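Local coordinates for protein stress response kinase A (Escherichia coli, PDB 1ZYL) that phosphorylates itself and other proteins on serine and threonine residues at the expense of ATP, and probably protects the cell against oxidative and extracytoplasmic stress, at residues G30-N35 with V41-D46. Numbering follows the deposited sequence.
Sequences GLTPLN and VYQFQD
Tyr-42 and Pro-33 face each other, 4.1 Å between their CA atoms, as a non-hydrogen-bonded pair of an antiparallel hairpin, a position that illustrates how a proline can be housed in an edge strand. No N-H is required of Pro-33 toward the partner strand here; backbone bonds lie on the residues before and after it, Gln-43 N donating to Thr-32 O at 2.8 Å and Leu-34 N to Val-41 O at 3.0 Å, both nearly straight.

The Tyr-42 side chain can be followed outward. Its CB meets Leu-31 CD2 at 3.5 Å, the leucine chain crossing it at about a right angle. With CG anti to the carbonyl carbon (chi1 -69°), the ring is carried alongside the proline and meets it obliquely: CG lies near Pro-33 CA, whereas CD2 and CE2 each come 3.3 Å from Pro-33 CB, and CZ only borders on that atom. Leu-31 CD2 also reaches Phe-44 CB at 3.9 Å, bridging the two aromatic residues. On the other face, Leu-34 CD2 packs against Val-41 CG1 and Gln-43 CB.

In this kinase-like fold the hairpin probably takes the place of the one carrying the glycine-rich loop in protein kinases, consistent with the inferred ATP site at Ser-36 in its turn. Strand 52-57 continues the sheet beyond 40-44, bonding to Tyr-42 and Phe-44, while helix 13-22 covers Leu-31, Tyr-42 and Phe-44 through Ile-16, Met-17 and Leu-20.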
ATOM      1  N   GLY A  30       5.459 -28.091  -9.448  1.00 71.95           N
ATOM      2  CA  GLY A  30       4.505 -27.050  -9.759  1.00 67.38           C
ATOM      3  C   GLY A  30       4.823 -25.656  -9.258  1.00 63.61           C
ATOM      4  O   GLY A  30       5.406 -25.461  -8.192  1.00 62.37           O
ATOM      5  N   LEU A  31       4.425 -24.682 -10.065  1.00 60.71           N
ATOM      6  CA  LEU A  31       4.598 -23.273  -9.763  1.00 56.71           C
ATOM      7  C   LEU A  31       3.182 -22.731  -9.606  1.00 54.08           C
ATOM      8  O   LEU A  31       2.675 -22.038 -10.480  1.00 54.46           O
ATOM      9  CB  LEU A  31       5.287 -22.551 -10.924  1.00 56.37           C
ATOM     10  CG  LEU A  31       6.557 -21.732 -10.674  1.00 56.31           C
ATOM     11  CD1 LEU A  31       6.775 -20.805 -11.862  1.00 55.63           C
ATOM     12  CD2 LEU A  31       6.438 -20.921  -9.398  1.00 56.61           C
ATOM     13  N   THR A  32       2.537 -23.067  -8.498  1.00 51.34           N
ATOM     14  CA  THR A  32       1.177 -22.611  -8.243  1.00 49.73           C
ATOM     15  C   THR A  32       1.088 -21.113  -7.927  1.00 48.50           C
ATOM     16  O   THR A  32       1.742 -20.616  -7.008  1.00 47.99           O
ATOM     17  CB  THR A  32       0.568 -23.406  -7.096  1.00 50.01           C
ATOM     18  OG1 THR A  32      -0.397 -22.595  -6.414  1.00 50.01           O
ATOM     19  CG2 THR A  32       1.661 -23.854  -6.133  1.00 50.91           C
ATOM     20  N   PRO A  33       0.257 -20.377  -8.684  1.00 47.19           N
ATOM     21  CA  PRO A  33       0.037 -18.936  -8.547  1.00 46.18           C
ATOM     22  C   PRO A  33      -0.871 -18.478  -7.413  1.00 45.15           C
ATOM     23  O   PRO A  33      -1.872 -19.123  -7.100  1.00 43.77           O
ATOM     24  CB  PRO A  33      -0.549 -18.563  -9.899  1.00 46.11           C
ATOM     25  CG  PRO A  33      -1.411 -19.733 -10.185  1.00 45.78           C
ATOM     26  CD  PRO A  33      -0.488 -20.892  -9.846  1.00 47.21           C
ATOM     27  N   LEU A  34      -0.500 -17.345  -6.818  1.00 45.19           N
ATOM     28  CA  LEU A  34      -1.260 -16.710  -5.744  1.00 45.91           C
ATOM     29  C   LEU A  34      -1.867 -15.460  -6.374  1.00 47.13           C
ATOM     30  O   LEU A  34      -1.357 -14.963  -7.377  1.00 48.54           O
ATOM     31  CB  LEU A  34      -0.350 -16.296  -4.587  1.00 44.77           C
ATOM     32  CG  LEU A  34       0.417 -17.364  -3.813  1.00 45.31           C
ATOM     33  CD1 LEU A  34      -0.534 -18.456  -3.361  1.00 44.82           C
ATOM     34  CD2 LEU A  34       1.513 -17.933  -4.685  1.00 46.87           C
ATOM     35  N   ASN A  35      -2.940 -14.935  -5.801  1.00 47.61           N
ATOM     36  CA  ASN A  35      -3.543 -13.758  -6.398  1.00 49.56           C
ATOM     37  C   ASN A  35      -3.151 -12.435  -5.743  1.00 49.05           C
ATOM     38  O   ASN A  35      -3.428 -12.189  -4.570  1.00 49.86           O
ATOM     39  CB  ASN A  35      -5.079 -13.892  -6.444  1.00 52.37           C
ATOM     40  CG  ASN A  35      -5.745 -13.580  -5.111  1.00 54.19           C
ATOM     41  OD1 ASN A  35      -5.553 -14.288  -4.123  1.00 55.64           O
ATOM     42  ND2 ASN A  35      -6.535 -12.510  -5.082  1.00 54.42           N
ATOM     43  N   VAL A  41       2.712 -13.003  -8.426  1.00 30.32           N
ATOM     44  CA  VAL A  41       3.342 -13.834  -7.402  1.00 30.60           C
ATOM     45  C   VAL A  41       2.969 -15.300  -7.540  1.00 33.32           C
ATOM     46  O   VAL A  41       1.799 -15.641  -7.694  1.00 33.58           O
ATOM     47  CB  VAL A  41       2.941 -13.400  -5.974  1.00 29.86           C
ATOM     48  CG1 VAL A  41       3.360 -14.478  -4.973  1.00 27.33           C
ATOM     49  CG2 VAL A  41       3.588 -12.062  -5.620  1.00 27.17           C
ATOM     50  N   TYR A  42       3.976 -16.161  -7.469  1.00 36.57           N
ATOM     51  CA  TYR A  42       3.779 -17.602  -7.573  1.00 40.23           C
ATOM     52  C   TYR A  42       4.495 -18.256  -6.395  1.00 43.06           C
ATOM     53  O   TYR A  42       5.522 -17.753  -5.939  1.00 44.63           O
ATOM     54  CB  TYR A  42       4.365 -18.140  -8.890  1.00 39.65           C
ATOM     55  CG  TYR A  42       3.640 -17.713 -10.158  1.00 39.26           C
ATOM     56  CD1 TYR A  42       3.927 -16.501 -10.785  1.00 38.23           C
ATOM     57  CD2 TYR A  42       2.667 -18.535 -10.732  1.00 40.47           C
ATOM     58  CE1 TYR A  42       3.258 -16.114 -11.959  1.00 39.86           C
ATOM     59  CE2 TYR A  42       1.993 -18.164 -11.904  1.00 40.73           C
ATOM     60  CZ  TYR A  42       2.292 -16.955 -12.512  1.00 41.34           C
ATOM     61  OH  TYR A  42       1.616 -16.596 -13.663  1.00 39.73           O
ATOM     62  N   GLN A  43       3.949 -19.366  -5.905  1.00 46.38           N
ATOM     63  CA  GLN A  43       4.536 -20.098  -4.780  1.00 49.86           C
ATOM     64  C   GLN A  43       5.185 -21.380  -5.300  1.00 52.43           C
ATOM     65  O   GLN A  43       4.799 -21.894  -6.349  1.00 51.99           O
ATOM     66  CB  GLN A  43       3.448 -20.465  -3.768  1.00 51.80           C
ATOM     67  CG  GLN A  43       3.951 -21.158  -2.507  1.00 54.29           C
ATOM     68  CD  GLN A  43       2.830 -21.827  -1.726  1.00 56.29           C
ATOM     69  OE1 GLN A  43       2.302 -22.861  -2.141  1.00 57.84           O
ATOM     70  NE2 GLN A  43       2.455 -21.234  -0.597  1.00 55.15           N
ATOM     71  N   PHE A  44       6.165 -21.900  -4.567  1.00 55.63           N
ATOM     72  CA  PHE A  44       6.841 -23.125  -4.981  1.00 57.84           C
ATOM     73  C   PHE A  44       7.680 -23.717  -3.845  1.00 59.58           C
ATOM     74  O   PHE A  44       8.354 -22.989  -3.121  1.00 59.29           O
ATOM     75  CB  PHE A  44       7.720 -22.842  -6.206  1.00 57.36           C
ATOM     76  CG  PHE A  44       8.923 -21.987  -5.914  1.00 57.93           C
ATOM     77  CD1 PHE A  44      10.136 -22.567  -5.561  1.00 57.85           C
ATOM     78  CD2 PHE A  44       8.843 -20.602  -5.979  1.00 58.52           C
ATOM     79  CE1 PHE A  44      11.252 -21.778  -5.275  1.00 57.69           C
ATOM     80  CE2 PHE A  44       9.956 -19.803  -5.694  1.00 58.58           C
ATOM     81  CZ  PHE A  44      11.161 -20.395  -5.342  1.00 57.91           C
ATOM     82  N   GLN A  45       7.624 -25.038  -3.686  1.00 62.67           N
ATOM     83  CA  GLN A  45       8.391 -25.716  -2.641  1.00 64.93           C
ATOM     84  C   GLN A  45       9.850 -25.813  -3.057  1.00 66.27           C
ATOM     85  O   GLN A  45      10.207 -25.487  -4.188  1.00 65.86           O
ATOM     86  CB  GLN A  45       7.852 -27.125  -2.395  1.00 64.78           C
ATOM     87  CG  GLN A  45       6.406 -27.181  -1.970  1.00 65.76           C
ATOM     88  CD  GLN A  45       5.896 -28.604  -1.879  1.00 67.34           C
ATOM     89  OE1 GLN A  45       6.326 -29.376  -1.022  1.00 67.41           O
ATOM     90  NE2 GLN A  45       4.979 -28.962  -2.772  1.00 68.72           N
ATOM     91  N   ASP A  46      10.688 -26.278  -2.137  1.00 69.04           N
ATOM     92  CA  ASP A  46      12.118 -26.415  -2.396  1.00 71.54           C
ATOM     93  C   ASP A  46      12.530 -27.870  -2.186  1.00 72.21           C
ATOM     94  O   ASP A  46      11.732 -28.677  -1.711  1.00 72.13           O
ATOM     95  CB  ASP A  46      12.888 -25.502  -1.436  1.00 73.66           C
ATOM     96  CG  ASP A  46      14.330 -25.304  -1.844  1.00 75.76           C
ATOM     97  OD1 ASP A  46      14.573 -24.843  -2.983  1.00 77.11           O
ATOM     98  OD2 ASP A  46      15.220 -25.601  -1.020  1.00 76.24           O
TER